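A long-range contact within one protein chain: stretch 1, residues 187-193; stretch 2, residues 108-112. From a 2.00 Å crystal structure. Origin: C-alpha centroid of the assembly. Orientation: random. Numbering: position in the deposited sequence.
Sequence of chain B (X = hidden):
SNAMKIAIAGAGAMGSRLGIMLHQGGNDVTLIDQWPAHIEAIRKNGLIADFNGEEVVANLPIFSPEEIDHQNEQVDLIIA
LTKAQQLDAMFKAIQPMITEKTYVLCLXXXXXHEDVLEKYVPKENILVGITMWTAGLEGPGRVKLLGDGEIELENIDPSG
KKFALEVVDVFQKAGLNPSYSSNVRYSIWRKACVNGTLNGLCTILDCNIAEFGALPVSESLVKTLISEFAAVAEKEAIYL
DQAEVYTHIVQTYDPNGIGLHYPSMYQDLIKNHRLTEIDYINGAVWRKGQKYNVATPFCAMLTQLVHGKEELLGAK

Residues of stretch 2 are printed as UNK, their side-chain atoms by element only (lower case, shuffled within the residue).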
# COMPACT_ATOMS: atom_id res chain seq x y z
N SER B 187 -17.70 17.81 8.51
CA SER B 187 -16.38 18.42 8.58
C SER B 187 -15.33 17.46 9.13
O SER B 187 -14.19 17.45 8.66
CB SER B 187 -16.42 19.72 9.40
OG SER B 187 -16.40 19.40 10.77
N ILE B 188 -15.72 16.65 10.11
CA ILE B 188 -14.84 15.62 10.65
C ILE B 188 -14.44 14.56 9.60
O ILE B 188 -13.27 14.16 9.52
CB ILE B 188 -15.48 14.98 11.91
CG1 ILE B 188 -15.46 15.99 13.07
CG2 ILE B 188 -14.82 13.62 12.27
CD1 ILE B 188 -16.40 15.62 14.20
N TRP B 189 -15.42 14.12 8.82
CA TRP B 189 -15.17 13.17 7.73
C TRP B 189 -14.30 13.79 6.64
O TRP B 189 -13.37 13.14 6.15
CB TRP B 189 -16.49 12.72 7.10
CG TRP B 189 -17.05 11.47 7.71
CD1 TRP B 189 -18.12 11.37 8.58
CD2 TRP B 189 -16.57 10.14 7.50
NE1 TRP B 189 -18.33 10.05 8.91
CE2 TRP B 189 -17.41 9.27 8.26
CE3 TRP B 189 -15.52 9.59 6.74
CZ2 TRP B 189 -17.22 7.88 8.28
CZ3 TRP B 189 -15.34 8.19 6.76
CH2 TRP B 189 -16.19 7.36 7.53
N ARG B 190 -14.61 15.03 6.26
CA ARG B 190 -13.83 15.75 5.26
C ARG B 190 -12.37 15.94 5.70
O ARG B 190 -11.45 15.78 4.89
CB ARG B 190 -14.47 17.08 4.90
CG ARG B 190 -13.65 17.88 3.88
CD ARG B 190 -14.39 19.12 3.46
NE ARG B 190 -13.58 20.06 2.68
CZ ARG B 190 -12.61 20.83 3.19
NH1 ARG B 190 -12.26 20.75 4.47
NH2 ARG B 190 -11.97 21.67 2.40
N LYS B 191 -12.18 16.28 6.97
CA LYS B 191 -10.85 16.47 7.53
C LYS B 191 -10.06 15.15 7.57
O LYS B 191 -8.87 15.12 7.24
CB LYS B 191 -10.96 17.07 8.93
CG LYS B 191 -9.65 17.30 9.66
CD LYS B 191 -9.94 18.20 10.88
CE LYS B 191 -8.76 18.29 11.82
NZ LYS B 191 -8.76 17.13 12.76
N ALA B 192 -10.73 14.08 7.96
CA ALA B 192 -10.10 12.76 8.05
C ALA B 192 -9.71 12.29 6.65
O ALA B 192 -8.67 11.68 6.48
CB ALA B 192 -11.03 11.75 8.72
N CYS B 193 -10.55 12.59 5.68
CA CYS B 193 -10.29 12.31 4.28
C CYS B 193 -8.99 12.99 3.81
O CYS B 193 -8.11 12.33 3.27
CB CYS B 193 -11.49 12.71 3.42
SG CYS B 193 -11.43 11.93 1.85
N UNK B 108 -13.04 14.80 20.74
CA UNK B 108 -11.75 14.33 20.23
C UNK B 108 -11.54 14.71 18.77
O UNK B 108 -12.49 14.78 18.01
c UNK B 108 -11.09 12.17 21.62
c UNK B 108 -11.65 12.81 20.34
c UNK B 108 -10.97 10.67 21.39
c UNK B 108 -11.92 12.47 22.87
N UNK B 109 -10.29 14.93 18.40
CA UNK B 109 -9.92 14.98 16.99
C UNK B 109 -10.04 13.60 16.39
O UNK B 109 -9.82 12.57 17.06
o UNK B 109 -9.07 17.78 16.70
c UNK B 109 -8.48 15.48 16.83
c UNK B 109 -8.34 16.93 17.20
n UNK B 109 -7.39 17.23 18.08
N UNK B 110 -10.39 13.57 15.11
CA UNK B 110 -10.34 12.35 14.35
C UNK B 110 -11.66 11.64 14.26
O UNK B 110 -12.68 12.08 14.79
N UNK B 111 -11.60 10.48 13.63
CA UNK B 111 -12.74 9.79 13.08
C UNK B 111 -13.10 8.52 13.85
O UNK B 111 -12.22 7.78 14.29
c UNK B 111 -12.70 8.39 9.40
c UNK B 111 -12.35 9.42 11.63
c UNK B 111 -14.49 9.85 10.45
c UNK B 111 -13.39 8.82 10.70
N UNK B 112 -14.40 8.26 14.00
CA UNK B 112 -14.88 6.94 14.43
C UNK B 112 -14.97 6.62 15.92
O UNK B 112 -15.18 5.48 16.29
O HOH W 1 -10.94 15.69 13.59

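Position 108 carries four side-chain carbons and no heteroatom, forked at the second carbon. Its closest side-chain approach to the helical stretch 187-193 is CB to I188 CD1 at 8.3 Å, so it borders the contact without taking part in it. This is the skeleton of leucine, and the residue is L108.

Position 109 has two side-chain carbons, the second bearing one oxygen and one nitrogen. Its CA-to-CB bond points sideways relative to the helix, and its oxygen lies near K191 NZ, at the exposed margin. A carboxamide one carbon beyond CB identifies asparagine, N109, with chi1 m. K191 NZ lies 4.0 Å from N109 OD1, too far for a hydrogen bond.

Position 110 has no side-chain atoms. The main chain makes the contact here: I188 CG2 packs 3.6 Å from the backbone O of position 110, and a water accepts hydrogen bonds from both the backbone N of position 110 and K191 NZ, each at 2.7 Å from the water oxygen. The residue is therefore glycine, G110. Its phi/psi of 97/-176° would jam a CB against the carbonyl oxygen of the preceding residue, so the backbone itself calls for glycine; the helix does not impose the choice, since an ideal CB would point away from it and meet none of its atoms within 5.5 Å.

Position 111 again shows four carbons, forked at the second, and the ends of the fork reach a tryptophan ring and an alanine methyl. The residue is leucine, L111, with chi1 t and chi2 p. Although its CA-to-CB bond points sideways, the end of the side chain comes nearer the helix. L111 CD1 sits over a face of the indole, 3.7 Å from the centroid of the six-membered ring of W189 and 13° off its normal, a CH-pi contact. L111 CD2 lies 3.8 Å from A192 CB, while L111 CD1 is also 4.2 Å from I188 CG2.

Position 112 lacks side-chain atoms and does not touch the helix. It is glycine, G112, and its positive phi of 86° favours this residue.

The contact is thus centred on L111, which has the largest area covered by the other stretch and inserts its branched end among I188, W189 and A192. These three residues can converge on it because helical periodicity brings I188 and A192, joined by the A192 N to I188 O hydrogen bond of 3.0 Å, onto a common side, while the W189 ring reaches back toward the loop. No direct hydrogen bond crosses the interface; apolar packing is supplemented by the water bridge from K191 to the loop backbone.

Stretch 2, residues 108-112: LNGLG
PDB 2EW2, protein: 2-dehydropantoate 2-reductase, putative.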